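Long-range contacts in flavoredoxin (Methanosarcina acetivorans, PDB 3BNK), which binds flavin mononucleotide as its cofactor and, as a flavoredoxin, probably serves in electron transport: residues N24-A29 with I61-S66; A42-L47 with V134-A139; G50-H55 with F127-F132; L96-Y101 with I110-L115. All blocks are in the same frame, centred on the assembly; numbering follows the deposited sequence.

Interaction 1: N24-A29 with I61-S66; sequences NVKGKA and IAENGS
With CG anti to the carbonyl carbon (chi1 -61°) and the chain extended beyond it, E63 reaches from the last turn of helix 57-64 to the hairpin of 24-29; N64 has nearly the same first torsion (-67°), which lays its amide beside the backbone of N24. K26 N donates at 2.9 Å in a nearly straight bond to E63 OE1, which accepts on its syn lone pair, while E63 OE2 lies near V25 CG1, the two side chains crossing at about a right angle. Water 2 donates to the same OE1 at 2.7 Å and accepts from G27 N and N64 ND2, so one carboxylate oxygen is gripped twice at the turn. N64 ND2 stands 2.8 Å from N24 O and 3.5 Å from N24 CB. N64 ND2 is hydrogen-bonded to G60 O, and OD1 to T106 OG1. Water 1 joins N24 N to S66 O. The charged end of K26 stays apart from E63, so the grip is on the backbone. Helix 57-64, which follows the FMN-binding Y56, is thereby pinned through its C-terminal end to a type I' turn, V25 to K28, closing a two-residue beta hairpin between strands 16-25 and 28-41.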
loop_
_atom_site.group_PDB
_atom_site.type_symbol
_atom_site.label_atom_id
_atom_site.label_comp_id
_atom_site.label_asym_id
_atom_site.label_seq_id
_atom_site.Cartn_x
_atom_site.Cartn_y
_atom_site.Cartn_z
ATOM N N ASN B 24 7.415 -2.489 -20.831
ATOM C CA ASN B 24 7.536 -2.436 -22.277
ATOM C C ASN B 24 6.178 -2.719 -22.881
ATOM O O ASN B 24 5.499 -3.660 -22.469
ATOM C CB ASN B 24 8.559 -3.446 -22.802
ATOM C CG ASN B 24 9.982 -2.906 -22.784
ATOM O OD1 ASN B 24 10.269 -1.864 -22.186
ATOM N ND2 ASN B 24 10.877 -3.614 -23.452
ATOM N N VAL B 25 5.781 -1.873 -23.825
ATOM C CA VAL B 25 4.565 -2.066 -24.597
ATOM C C VAL B 25 5.008 -1.938 -26.043
ATOM O O VAL B 25 5.582 -0.914 -26.432
ATOM C CB VAL B 25 3.457 -1.034 -24.261
ATOM C CG1 VAL B 25 2.090 -1.552 -24.736
ATOM C CG2 VAL B 25 3.400 -0.725 -22.756
ATOM N N LYS B 26 4.784 -3.000 -26.820
ATOM C CA LYS B 26 5.263 -3.099 -28.201
ATOM C C LYS B 26 6.747 -2.717 -28.320
ATOM O O LYS B 26 7.148 -1.987 -29.238
ATOM C CB LYS B 26 4.397 -2.254 -29.149
ATOM C CG LYS B 26 2.983 -2.774 -29.344
ATOM C CD LYS B 26 2.115 -1.721 -30.031
ATOM C CE LYS B 26 0.638 -2.040 -29.877
ATOM N NZ LYS B 26 -0.194 -0.803 -29.999
ATOM N N GLY B 27 7.548 -3.211 -27.378
ATOM C CA GLY B 27 8.998 -3.025 -27.395
ATOM C C GLY B 27 9.507 -1.687 -26.885
ATOM O O GLY B 27 10.728 -1.481 -26.801
ATOM N N LYS B 28 8.584 -0.783 -26.537
ATOM C CA LYS B 28 8.933 0.576 -26.093
ATOM C C LYS B 28 8.573 0.795 -24.628
ATOM O O LYS B 28 7.522 0.364 -24.170
ATOM C CB LYS B 28 8.235 1.615 -26.975
ATOM C CG LYS B 28 8.768 3.040 -26.856
ATOM C CD LYS B 28 8.548 3.866 -28.150
ATOM C CE LYS B 28 7.088 3.906 -28.608
ATOM N NZ LYS B 28 6.119 4.392 -27.570
ATOM N N ALA B 29 9.454 1.477 -23.904
ATOM C CA ALA B 29 9.264 1.689 -22.478
ATOM C C ALA B 29 8.086 2.629 -22.206
ATOM O O ALA B 29 7.920 3.680 -22.854
ATOM C CB ALA B 29 10.532 2.211 -21.842
ATOM N N ILE B 61 2.386 -5.215 -19.702
ATOM C CA ILE B 61 2.627 -6.184 -18.641
ATOM C C ILE B 61 2.153 -7.587 -19.066
ATOM O O ILE B 61 2.859 -8.573 -18.848
ATOM C CB ILE B 61 2.051 -5.749 -17.275
ATOM C CG1 ILE B 61 2.639 -4.382 -16.872
ATOM C CG2 ILE B 61 2.370 -6.783 -16.211
ATOM C CD1 ILE B 61 2.163 -3.869 -15.528
ATOM N N ALA B 62 0.990 -7.663 -19.716
ATOM C CA ALA B 62 0.512 -8.940 -20.262
ATOM C C ALA B 62 1.465 -9.528 -21.313
ATOM O O ALA B 62 1.725 -10.721 -21.290
ATOM C CB ALA B 62 -0.916 -8.794 -20.814
ATOM N N GLU B 63 1.991 -8.684 -22.206
ATOM C CA GLU B 63 2.898 -9.098 -23.287
ATOM C C GLU B 63 4.182 -9.717 -22.720
ATOM O O GLU B 63 4.596 -10.819 -23.098
ATOM C CB GLU B 63 3.285 -7.885 -24.172
ATOM C CG GLU B 63 2.123 -7.143 -24.904
ATOM C CD GLU B 63 2.540 -5.828 -25.640
ATOM O OE1 GLU B 63 3.741 -5.520 -25.774
ATOM O OE2 GLU B 63 1.632 -5.097 -26.101
ATOM N N ASN B 64 4.800 -8.994 -21.791
ATOM C CA ASN B 64 6.127 -9.332 -21.299
ATOM C C ASN B 64 6.155 -10.170 -20.039
ATOM O O ASN B 64 7.163 -10.797 -19.742
ATOM C CB ASN B 64 6.935 -8.054 -21.077
ATOM C CG ASN B 64 7.246 -7.361 -22.361
ATOM O OD1 ASN B 64 8.082 -7.819 -23.142
ATOM N ND2 ASN B 64 6.560 -6.254 -22.611
ATOM N N GLY B 65 5.063 -10.162 -19.287
ATOM C CA GLY B 65 5.035 -10.871 -18.018
ATOM C C GLY B 65 6.062 -10.302 -17.064
ATOM O O GLY B 65 6.674 -11.046 -16.292
ATOM N N SER B 66 6.247 -8.979 -17.127
ATOM C CA SER B 66 7.213 -8.293 -16.283
ATOM C C SER B 66 6.859 -6.820 -16.125
ATOM O O SER B 66 6.170 -6.251 -16.964
ATOM C CB SER B 66 8.635 -8.438 -16.830
ATOM O OG SER B 66 8.863 -7.569 -17.921
HETATM O O HOH W 1 7.271 -4.986 -19.222
HETATM O O HOH W 2 6.396 -5.642 -25.749
#

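Interaction 2: A42-L47 with V134-A139; sequences ANPPML and VGEIIA
This is an antiparallel beta pairing at the start of strand 46-52, where the chain leaves a cis-proline loop and joins strand 130-142 in the main sheet of the FMN-binding domain. M46 and E136 form a non-hydrogen-bonded pair, L47 and G135 a hydrogen-bonded one. The latter is closed by L47 N to G135 O, nearly along the C=O axis, and by G135 N to L47 O, both 2.9 Å. One step earlier P45 O takes I137 N, also at 2.9 Å and in the carbonyl plane, so the pairing reaches back into the loop. P44, behind its cis peptide bond, sets CB against the carboxylate of E136, whose extended chain (chi1 -171°) runs past P45 O. The second subunit covers much of the contact: its F127 packs on M46 and V134, its I13 on L47 and its V11 on I137. On the face shared by L47 and I137 the two side chains cross obliquely, and L47 CG sits against I137 CD1 at 3.5 Å, tighter than usual for carbons.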
loop_
_atom_site.group_PDB
_atom_site.type_symbol
_atom_site.label_atom_id
_atom_site.label_comp_id
_atom_site.label_asym_id
_atom_site.label_seq_id
_atom_site.Cartn_x
_atom_site.Cartn_y
_atom_site.Cartn_z
ATOM N N ALA B 42 5.484 -13.032 1.417
ATOM C CA ALA B 42 6.781 -12.913 2.086
ATOM C C ALA B 42 7.895 -13.670 1.361
ATOM O O ALA B 42 8.950 -13.105 1.088
ATOM C CB ALA B 42 6.673 -13.385 3.516
ATOM N N ASN B 43 7.648 -14.943 1.046
ATOM C CA ASN B 43 8.675 -15.813 0.478
ATOM C C ASN B 43 8.093 -16.827 -0.510
ATOM O O ASN B 43 7.250 -17.644 -0.139
ATOM C CB ASN B 43 9.450 -16.511 1.599
ATOM C CG ASN B 43 10.702 -17.228 1.099
ATOM O OD1 ASN B 43 11.264 -16.903 0.043
ATOM N ND2 ASN B 43 11.140 -18.214 1.859
ATOM N N PRO B 44 8.479 -16.729 -1.795
ATOM C CA PRO B 44 9.332 -15.693 -2.390
ATOM C C PRO B 44 8.704 -14.289 -2.286
ATOM O O PRO B 44 7.486 -14.164 -2.228
ATOM C CB PRO B 44 9.457 -16.131 -3.854
ATOM C CG PRO B 44 8.316 -17.037 -4.103
ATOM C CD PRO B 44 8.018 -17.711 -2.800
ATOM N N PRO B 45 9.541 -13.240 -2.220
ATOM C CA PRO B 45 9.020 -11.874 -2.090
ATOM C C PRO B 45 8.160 -11.468 -3.303
ATOM O O PRO B 45 8.658 -11.420 -4.419
ATOM C CB PRO B 45 10.291 -11.027 -1.985
ATOM C CG PRO B 45 11.368 -11.883 -2.624
ATOM C CD PRO B 45 11.016 -13.272 -2.246
ATOM N N MET B 46 6.868 -11.228 -3.069
ATOM C CA MET B 46 5.941 -10.774 -4.115
ATOM C C MET B 46 5.209 -9.473 -3.738
ATOM O O MET B 46 4.838 -9.274 -2.581
ATOM C CB MET B 46 4.883 -11.850 -4.422
ATOM C CG MET B 46 5.426 -13.248 -4.771
ATOM S SD MET B 46 4.110 -14.489 -4.957
ATOM C CE MET B 46 3.149 -13.790 -6.271
ATOM N N LEU B 47 5.007 -8.608 -4.734
ATOM C CA LEU B 47 4.178 -7.403 -4.600
ATOM C C LEU B 47 2.994 -7.534 -5.556
ATOM O O LEU B 47 2.940 -8.447 -6.375
ATOM C CB LEU B 47 4.940 -6.138 -5.019
ATOM C CG LEU B 47 6.335 -5.631 -4.661
ATOM C CD1 LEU B 47 6.850 -4.712 -5.740
ATOM C CD2 LEU B 47 6.343 -4.877 -3.317
ATOM N N VAL B 134 0.269 -9.651 -9.808
ATOM C CA VAL B 134 1.144 -10.117 -8.715
ATOM C C VAL B 134 2.510 -10.544 -9.292
ATOM O O VAL B 134 2.597 -11.407 -10.183
ATOM C CB VAL B 134 0.488 -11.238 -7.832
ATOM C CG1 VAL B 134 1.391 -11.623 -6.680
ATOM C CG2 VAL B 134 -0.850 -10.777 -7.266
ATOM N N GLY B 135 3.565 -9.894 -8.810
ATOM C CA GLY B 135 4.892 -10.117 -9.332
ATOM C C GLY B 135 5.889 -10.473 -8.252
ATOM O O GLY B 135 5.848 -9.921 -7.156
ATOM N N GLU B 136 6.781 -11.404 -8.567
ATOM C CA GLU B 136 7.906 -11.706 -7.696
ATOM C C GLU B 136 8.983 -10.660 -7.917
ATOM O O GLU B 136 9.302 -10.320 -9.057
ATOM C CB GLU B 136 8.470 -13.112 -7.978
ATOM C CG GLU B 136 9.523 -13.571 -6.950
ATOM C CD GLU B 136 10.165 -14.926 -7.282
ATOM O OE1 GLU B 136 9.522 -15.753 -7.958
ATOM O OE2 GLU B 136 11.315 -15.155 -6.848
ATOM N N ILE B 137 9.529 -10.130 -6.832
ATOM C CA ILE B 137 10.653 -9.212 -6.941
ATOM C C ILE B 137 11.913 -10.043 -7.183
ATOM O O ILE B 137 12.429 -10.724 -6.280
ATOM C CB ILE B 137 10.810 -8.311 -5.687
ATOM C CG1 ILE B 137 9.492 -7.588 -5.375
ATOM C CG2 ILE B 137 11.954 -7.293 -5.882
ATOM C CD1 ILE B 137 9.439 -7.046 -3.935
ATOM N N ILE B 138 12.391 -10.012 -8.418
ATOM C CA ILE B 138 13.507 -10.867 -8.777
ATOM C C ILE B 138 14.829 -10.137 -8.592
ATOM O O ILE B 138 15.834 -10.756 -8.245
ATOM C CB ILE B 138 13.360 -11.480 -10.193
ATOM C CG1 ILE B 138 13.486 -10.411 -11.270
ATOM C CG2 ILE B 138 12.055 -12.304 -10.306
ATOM C CD1 ILE B 138 14.910 -10.293 -11.873
ATOM N N ALA B 139 14.816 -8.823 -8.798
ATOM C CA ALA B 139 15.984 -7.992 -8.515
ATOM C C ALA B 139 15.547 -6.630 -8.002
ATOM O O ALA B 139 14.510 -6.093 -8.424
ATOM C CB ALA B 139 16.884 -7.851 -9.753
#

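Interaction 3: G50-H55 with F127-F132; sequences GVNKSH and FPTNYF. With FMN (flavin mononucleotide), chain D.
Backbone bonds dominate this antiparallel pairing of strands 46-52 and 130-142; the short segments 50-52 and 130-132 run 156° apart in direction, with 50-52 next to the flavin. V51 and Y131 form the hydrogen-bonded pair, each N giving to the other's O at 2.8 Å; G50 with F132 and N52 with N130 are non-hydrogen-bonded pairs. K53 N extends the pairing to T129 O in an almost straight bond.

Bonds to FMN leave the other edge of 50-52. FMN N3 donates to G50 O, and N52 N donates to FMN O2 at 2.7 Å and 175°, so the backbone reads the pyrimidine ring. H55 NE2 adds a weak bond to FMN N1, its ring lying between N52 CB on one face and FMN C5' on the other.

Among side-chain bonds, N52 OD1 takes S54 N on a lone pair, an Asx turn, and T129 OG1 is 2.5 Å from N130 OD1, which also accepts from A42 N of the second subunit.

Charge and aromatic contacts centre on K53. Its extended chain crosses Y131, with CE over the ring face, 4.2 Å from the centroid. Beyond the ring, NZ forms a salt bridge with E126 and donates to F127 O at 2.8 Å, from above the carbonyl plane.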
loop_
_atom_site.group_PDB
_atom_site.type_symbol
_atom_site.label_atom_id
_atom_site.label_comp_id
_atom_site.label_asym_id
_atom_site.label_seq_id
_atom_site.Cartn_x
_atom_site.Cartn_y
_atom_site.Cartn_z
ATOM N N GLY B 50 -2.084 -2.483 -8.880
ATOM C CA GLY B 50 -3.447 -2.229 -9.343
ATOM C C GLY B 50 -3.531 -1.250 -10.505
ATOM O O GLY B 50 -3.107 -0.088 -10.402
ATOM N N VAL B 51 -4.078 -1.730 -11.621
ATOM C CA VAL B 51 -4.003 -1.001 -12.879
ATOM C C VAL B 51 -5.341 -1.028 -13.610
ATOM O O VAL B 51 -5.827 -2.085 -13.992
ATOM C CB VAL B 51 -2.856 -1.516 -13.821
ATOM C CG1 VAL B 51 -2.710 -0.587 -15.018
ATOM C CG2 VAL B 51 -1.499 -1.623 -13.088
ATOM N N ASN B 52 -5.917 0.155 -13.804
ATOM C CA ASN B 52 -7.175 0.273 -14.527
ATOM C C ASN B 52 -7.122 -0.338 -15.923
ATOM O O ASN B 52 -6.150 -0.168 -16.662
ATOM C CB ASN B 52 -7.664 1.724 -14.574
ATOM C CG ASN B 52 -9.160 1.817 -14.816
ATOM O OD1 ASN B 52 -9.624 1.671 -15.942
ATOM N ND2 ASN B 52 -9.923 2.037 -13.752
ATOM N N LYS B 53 -8.174 -1.083 -16.257
ATOM C CA LYS B 53 -8.298 -1.722 -17.560
ATOM C C LYS B 53 -8.280 -0.709 -18.712
ATOM O O LYS B 53 -8.053 -1.092 -19.855
ATOM C CB LYS B 53 -9.564 -2.581 -17.609
ATOM C CG LYS B 53 -9.528 -3.801 -16.702
ATOM C CD LYS B 53 -10.840 -4.573 -16.763
ATOM C CE LYS B 53 -10.611 -6.005 -16.375
ATOM N NZ LYS B 53 -11.880 -6.743 -16.179
ATOM N N SER B 54 -8.498 0.571 -18.404
ATOM C CA SER B 54 -8.517 1.633 -19.426
ATOM C C SER B 54 -7.129 2.088 -19.858
ATOM O O SER B 54 -6.985 2.714 -20.923
ATOM C CB SER B 54 -9.382 2.835 -19.003
ATOM O OG SER B 54 -8.762 3.638 -17.996
ATOM N N HIS B 55 -6.109 1.741 -19.070
ATOM C CA HIS B 55 -4.735 2.201 -19.343
ATOM C C HIS B 55 -3.994 1.393 -20.410
ATOM O O HIS B 55 -4.376 0.262 -20.760
ATOM C CB HIS B 55 -3.892 2.262 -18.066
ATOM C CG HIS B 55 -4.503 3.072 -16.968
ATOM N ND1 HIS B 55 -5.249 4.205 -17.200
ATOM C CD2 HIS B 55 -4.453 2.925 -15.623
ATOM C CE1 HIS B 55 -5.654 4.707 -16.046
ATOM N NE2 HIS B 55 -5.182 3.951 -15.076
ATOM N N PHE B 127 -10.342 -8.037 -11.985
ATOM C CA PHE B 127 -11.514 -7.533 -11.294
ATOM C C PHE B 127 -12.257 -6.652 -12.290
ATOM O O PHE B 127 -11.734 -6.413 -13.383
ATOM C CB PHE B 127 -11.108 -6.813 -9.987
ATOM C CG PHE B 127 -10.284 -7.680 -9.071
ATOM C CD1 PHE B 127 -8.903 -7.511 -8.981
ATOM C CD2 PHE B 127 -10.881 -8.715 -8.349
ATOM C CE1 PHE B 127 -8.138 -8.335 -8.154
ATOM C CE2 PHE B 127 -10.119 -9.546 -7.525
ATOM C CZ PHE B 127 -8.750 -9.353 -7.422
ATOM N N PRO B 128 -13.489 -6.209 -11.950
ATOM C CA PRO B 128 -14.334 -5.522 -12.949
ATOM C C PRO B 128 -13.685 -4.387 -13.755
ATOM O O PRO B 128 -13.857 -4.343 -14.982
ATOM C CB PRO B 128 -15.500 -4.978 -12.113
ATOM C CG PRO B 128 -15.599 -5.936 -10.952
ATOM C CD PRO B 128 -14.182 -6.357 -10.650
ATOM N N THR B 129 -12.958 -3.487 -13.079
ATOM C CA THR B 129 -12.387 -2.289 -13.718
ATOM C C THR B 129 -10.841 -2.246 -13.764
ATOM O O THR B 129 -10.261 -1.363 -14.409
ATOM C CB THR B 129 -12.939 -0.976 -13.072
ATOM O OG1 THR B 129 -12.557 -0.896 -11.700
ATOM C CG2 THR B 129 -14.481 -0.888 -13.173
ATOM N N ASN B 130 -10.186 -3.210 -13.110
ATOM C CA ASN B 130 -8.732 -3.203 -12.923
ATOM C C ASN B 130 -8.125 -4.595 -13.030
ATOM O O ASN B 130 -8.775 -5.595 -12.726
ATOM C CB ASN B 130 -8.365 -2.656 -11.525
ATOM C CG ASN B 130 -8.879 -1.255 -11.278
ATOM O OD1 ASN B 130 -10.081 -1.044 -11.114
ATOM N ND2 ASN B 130 -7.969 -0.283 -11.238
ATOM N N TYR B 131 -6.867 -4.654 -13.448
ATOM C CA TYR B 131 -6.048 -5.814 -13.144
ATOM C C TYR B 131 -5.237 -5.558 -11.877
ATOM O O TYR B 131 -4.911 -4.406 -11.555
ATOM C CB TYR B 131 -5.105 -6.176 -14.296
ATOM C CG TYR B 131 -5.832 -6.501 -15.566
ATOM C CD1 TYR B 131 -5.990 -5.538 -16.557
ATOM C CD2 TYR B 131 -6.398 -7.767 -15.765
ATOM C CE1 TYR B 131 -6.679 -5.827 -17.731
ATOM C CE2 TYR B 131 -7.094 -8.059 -16.936
ATOM C CZ TYR B 131 -7.229 -7.077 -17.912
ATOM O OH TYR B 131 -7.912 -7.347 -19.074
ATOM N N PHE B 132 -4.940 -6.644 -11.165
ATOM C CA PHE B 132 -3.936 -6.646 -10.116
ATOM C C PHE B 132 -2.898 -7.705 -10.506
ATOM O O PHE B 132 -3.149 -8.920 -10.424
ATOM C CB PHE B 132 -4.569 -6.893 -8.745
ATOM C CG PHE B 132 -3.721 -6.431 -7.573
ATOM C CD1 PHE B 132 -3.598 -5.070 -7.268
ATOM C CD2 PHE B 132 -3.093 -7.362 -6.737
ATOM C CE1 PHE B 132 -2.836 -4.639 -6.165
ATOM C CE2 PHE B 132 -2.323 -6.937 -5.619
ATOM C CZ PHE B 132 -2.204 -5.578 -5.342
HETATM N N1 FMN D . -3.909 4.388 -12.287
HETATM C C2 FMN D . -4.077 3.064 -11.935
HETATM O O2 FMN D . -4.663 2.315 -12.708
HETATM N N3 FMN D . -3.580 2.588 -10.733
HETATM C C4 FMN D . -2.917 3.459 -9.885
HETATM O O4 FMN D . -2.490 3.035 -8.817
HETATM C C4A FMN D . -2.750 4.803 -10.240
HETATM N N5 FMN D . -2.096 5.687 -9.392
HETATM C C5A FMN D . -1.914 7.010 -9.748
HETATM C C6 FMN D . -1.223 7.860 -8.876
HETATM C C7 FMN D . -1.036 9.208 -9.217
HETATM C C7M FMN D . -0.203 10.064 -8.311
HETATM C C8 FMN D . -1.536 9.696 -10.433
HETATM C C8M FMN D . -1.145 11.067 -10.942
HETATM C C9 FMN D . -2.210 8.831 -11.305
HETATM C C9A FMN D . -2.399 7.486 -10.978
HETATM N N10 FMN D . -3.067 6.608 -11.840
HETATM C C10 FMN D . -3.247 5.274 -11.462
HETATM C "C1'" FMN D . -3.508 7.060 -13.206
HETATM C "C2'" FMN D . -2.579 6.596 -14.320
HETATM O "O2'" FMN D . -1.227 6.756 -13.932
HETATM C "C3'" FMN D . -2.788 7.424 -15.589
HETATM O "O3'" FMN D . -4.097 7.299 -16.114
HETATM C "C4'" FMN D . -1.726 7.110 -16.642
HETATM O "O4'" FMN D . -1.795 8.080 -17.652
HETATM C "C5'" FMN D . -1.836 5.728 -17.274
HETATM O "O5'" FMN D . -0.732 5.660 -18.158
HETATM P P FMN D . -0.694 4.669 -19.433
HETATM O O1P FMN D . -1.966 4.830 -20.213
HETATM O O2P FMN D . -0.618 3.265 -18.912
HETATM O O3P FMN D . 0.506 4.925 -20.302
HETATM O O HOH W 3 -8.136 2.883 -11.065
#

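Interaction 4: L96-Y101 with I110-L115; sequences LFEVFY and IKECTL
I110 lays its CD1 over one face of the F97 ring, 4.1 Å from the centroid, in a CH-pi contact, while its CG2 branch packs against F97 CB; L96 CB lies on the opposite face. The setting is a small two-stranded antiparallel sheet, strands 99-100 and 109-110, in which V99 and I110 are a non-hydrogen-bonded pair. L31 of strand 28-41 touches both F97 and I110, and helix 77-83 touches F97 through K79 and C83, so the apolar part of the contact faces the body of the domain.

On the polar side, K111 N donates to E98 O at 2.9 Å, nearly along the C=O axis. E112 bends back at chi2 (100°), bringing its carboxylate up to the backbone of E98: OE1 accepts E98 N at 3.1 Å on its syn lone pair, with a weak second bond to OE2. The side-chain carboxylate of E98 is only 4.5 Å away, measured between the two OE2 atoms. This proximity of like charges would probably raise the proton affinity of one of the groups, an effect that the nearby K111 may temper.

The extended K111 chain crosses that of E98, K111 CD touching E98 CB at 3.4 Å, and continues to F100. There the F100 ring, held in the crowded first torsion (chi1 77°), presents its edge to I110 C and K111 N. In a separate contact, K111 CG lies 3.5 Å from F100 CD2.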
loop_
_atom_site.group_PDB
_atom_site.type_symbol
_atom_site.label_atom_id
_atom_site.label_comp_id
_atom_site.label_asym_id
_atom_site.label_seq_id
_atom_site.Cartn_x
_atom_site.Cartn_y
_atom_site.Cartn_z
ATOM N N LEU B 96 11.220 10.421 -21.319
ATOM C CA LEU B 96 11.143 11.339 -20.182
ATOM C C LEU B 96 12.298 11.136 -19.199
ATOM O O LEU B 96 12.808 12.099 -18.610
ATOM C CB LEU B 96 9.799 11.186 -19.455
ATOM C CG LEU B 96 8.998 12.423 -19.017
ATOM C CD1 LEU B 96 8.368 12.149 -17.672
ATOM C CD2 LEU B 96 9.813 13.717 -18.942
ATOM N N PHE B 97 12.706 9.875 -19.046
ATOM C CA PHE B 97 13.713 9.469 -18.072
ATOM C C PHE B 97 14.871 8.738 -18.767
ATOM O O PHE B 97 14.756 8.344 -19.936
ATOM C CB PHE B 97 13.094 8.530 -17.025
ATOM C CG PHE B 97 11.882 9.093 -16.309
ATOM C CD1 PHE B 97 10.614 8.554 -16.534
ATOM C CD2 PHE B 97 12.007 10.124 -15.392
ATOM C CE1 PHE B 97 9.480 9.053 -15.861
ATOM C CE2 PHE B 97 10.884 10.631 -14.725
ATOM C CZ PHE B 97 9.624 10.088 -14.956
ATOM N N GLU B 98 15.984 8.581 -18.052
ATOM C CA GLU B 98 17.046 7.665 -18.455
ATOM C C GLU B 98 16.618 6.260 -18.048
ATOM O O GLU B 98 16.414 5.978 -16.864
ATOM C CB GLU B 98 18.378 8.010 -17.778
ATOM C CG GLU B 98 19.128 9.209 -18.340
ATOM C CD GLU B 98 20.472 9.441 -17.641
ATOM O OE1 GLU B 98 21.487 9.635 -18.355
ATOM O OE2 GLU B 98 20.517 9.409 -16.379
ATOM N N VAL B 99 16.482 5.382 -19.034
ATOM C CA VAL B 99 15.969 4.039 -18.785
ATOM C C VAL B 99 17.078 2.980 -18.783
ATOM O O VAL B 99 17.947 2.962 -19.660
ATOM C CB VAL B 99 14.829 3.671 -19.785
ATOM C CG1 VAL B 99 14.394 2.209 -19.620
ATOM C CG2 VAL B 99 13.640 4.616 -19.604
ATOM N N PHE B 100 17.038 2.114 -17.777
ATOM C CA PHE B 100 17.900 0.938 -17.724
ATOM C C PHE B 100 17.068 -0.333 -17.522
ATOM O O PHE B 100 15.985 -0.306 -16.928
ATOM C CB PHE B 100 19.013 1.092 -16.660
ATOM C CG PHE B 100 18.555 0.888 -15.231
ATOM C CD1 PHE B 100 18.840 -0.308 -14.559
ATOM C CD2 PHE B 100 17.860 1.886 -14.545
ATOM C CE1 PHE B 100 18.419 -0.522 -13.240
ATOM C CE2 PHE B 100 17.445 1.685 -13.223
ATOM C CZ PHE B 100 17.726 0.470 -12.577
ATOM N N TYR B 101 17.576 -1.437 -18.051
ATOM C CA TYR B 101 16.960 -2.737 -17.898
ATOM C C TYR B 101 17.838 -3.610 -17.021
ATOM O O TYR B 101 18.991 -3.262 -16.727
ATOM C CB TYR B 101 16.736 -3.377 -19.269
ATOM C CG TYR B 101 15.631 -2.719 -20.073
ATOM C CD1 TYR B 101 15.906 -1.627 -20.914
ATOM C CD2 TYR B 101 14.314 -3.173 -19.988
ATOM C CE1 TYR B 101 14.887 -1.009 -21.661
ATOM C CE2 TYR B 101 13.286 -2.568 -20.735
ATOM C CZ TYR B 101 13.583 -1.485 -21.566
ATOM O OH TYR B 101 12.586 -0.875 -22.304
ATOM N N ILE B 110 13.853 3.214 -14.054
ATOM C CA ILE B 110 14.202 4.640 -14.137
ATOM C C ILE B 110 15.464 4.952 -13.336
ATOM O O ILE B 110 15.491 4.794 -12.111
ATOM C CB ILE B 110 13.053 5.549 -13.641
ATOM C CG1 ILE B 110 11.785 5.333 -14.475
ATOM C CG2 ILE B 110 13.479 7.041 -13.690
ATOM C CD1 ILE B 110 10.538 5.941 -13.867
ATOM N N LYS B 111 16.497 5.418 -14.026
ATOM C CA LYS B 111 17.800 5.646 -13.398
ATOM C C LYS B 111 17.730 6.646 -12.244
ATOM O O LYS B 111 18.398 6.478 -11.226
ATOM C CB LYS B 111 18.828 6.106 -14.442
ATOM C CG LYS B 111 19.357 4.979 -15.289
ATOM C CD LYS B 111 20.167 5.475 -16.479
ATOM C CE LYS B 111 20.732 4.316 -17.286
ATOM N NZ LYS B 111 21.589 4.808 -18.411
ATOM N N GLU B 112 16.902 7.676 -12.417
ATOM C CA GLU B 112 16.826 8.784 -11.473
ATOM C C GLU B 112 16.074 8.419 -10.174
ATOM O O GLU B 112 16.304 9.027 -9.125
ATOM C CB GLU B 112 16.244 10.019 -12.168
ATOM C CG GLU B 112 17.040 10.451 -13.445
ATOM C CD GLU B 112 16.426 10.009 -14.809
ATOM O OE1 GLU B 112 16.104 8.829 -15.009
ATOM O OE2 GLU B 112 16.301 10.861 -15.713
ATOM N N CYS B 113 15.205 7.411 -10.247
ATOM C CA CYS B 113 14.471 6.923 -9.072
ATOM C C CYS B 113 15.399 6.308 -8.008
ATOM O O CYS B 113 16.432 5.719 -8.326
ATOM C CB CYS B 113 13.345 5.957 -9.478
ATOM S SG CYS B 113 11.896 6.815 -10.191
ATOM N N THR B 114 15.019 6.449 -6.744
ATOM C CA THR B 114 15.897 6.078 -5.651
ATOM C C THR B 114 15.964 4.576 -5.410
ATOM O O THR B 114 16.913 4.079 -4.781
ATOM C CB THR B 114 15.503 6.800 -4.351
ATOM O OG1 THR B 114 14.275 6.253 -3.840
ATOM C CG2 THR B 114 15.368 8.310 -4.610
ATOM N N LEU B 115 14.948 3.870 -5.901
ATOM C CA LEU B 115 14.789 2.432 -5.695
ATOM C C LEU B 115 13.951 1.870 -6.839
ATOM O O LEU B 115 12.906 2.435 -7.196
ATOM C CB LEU B 115 14.123 2.143 -4.333
ATOM C CG LEU B 115 13.728 0.706 -3.937
ATOM C CD1 LEU B 115 14.948 -0.215 -3.628
ATOM C CD2 LEU B 115 12.790 0.727 -2.757
#

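Interactions 2 and 3 are two zones of one strand pair, 46-52 with 130-142, their centres about 20 Å apart; interaction 3 is nested within the chain loop closed by interaction 2, and both meet the second subunit. The same strand pair thus serves the dimer interface and, at its 50-52 end, the flavin. Interaction 1 crosses both along the chain, because helix 57-64 follows strand 46-52 and returns to the hairpin 16-25/28-41 of the same sheet. Interaction 4 lies on a separate two-stranded sheet, about 25 Å from interaction 3 between centres, yet touches interaction 1 through Y101 OH and N24 OD1, 2.5 Å apart in a probable hydrogen bond.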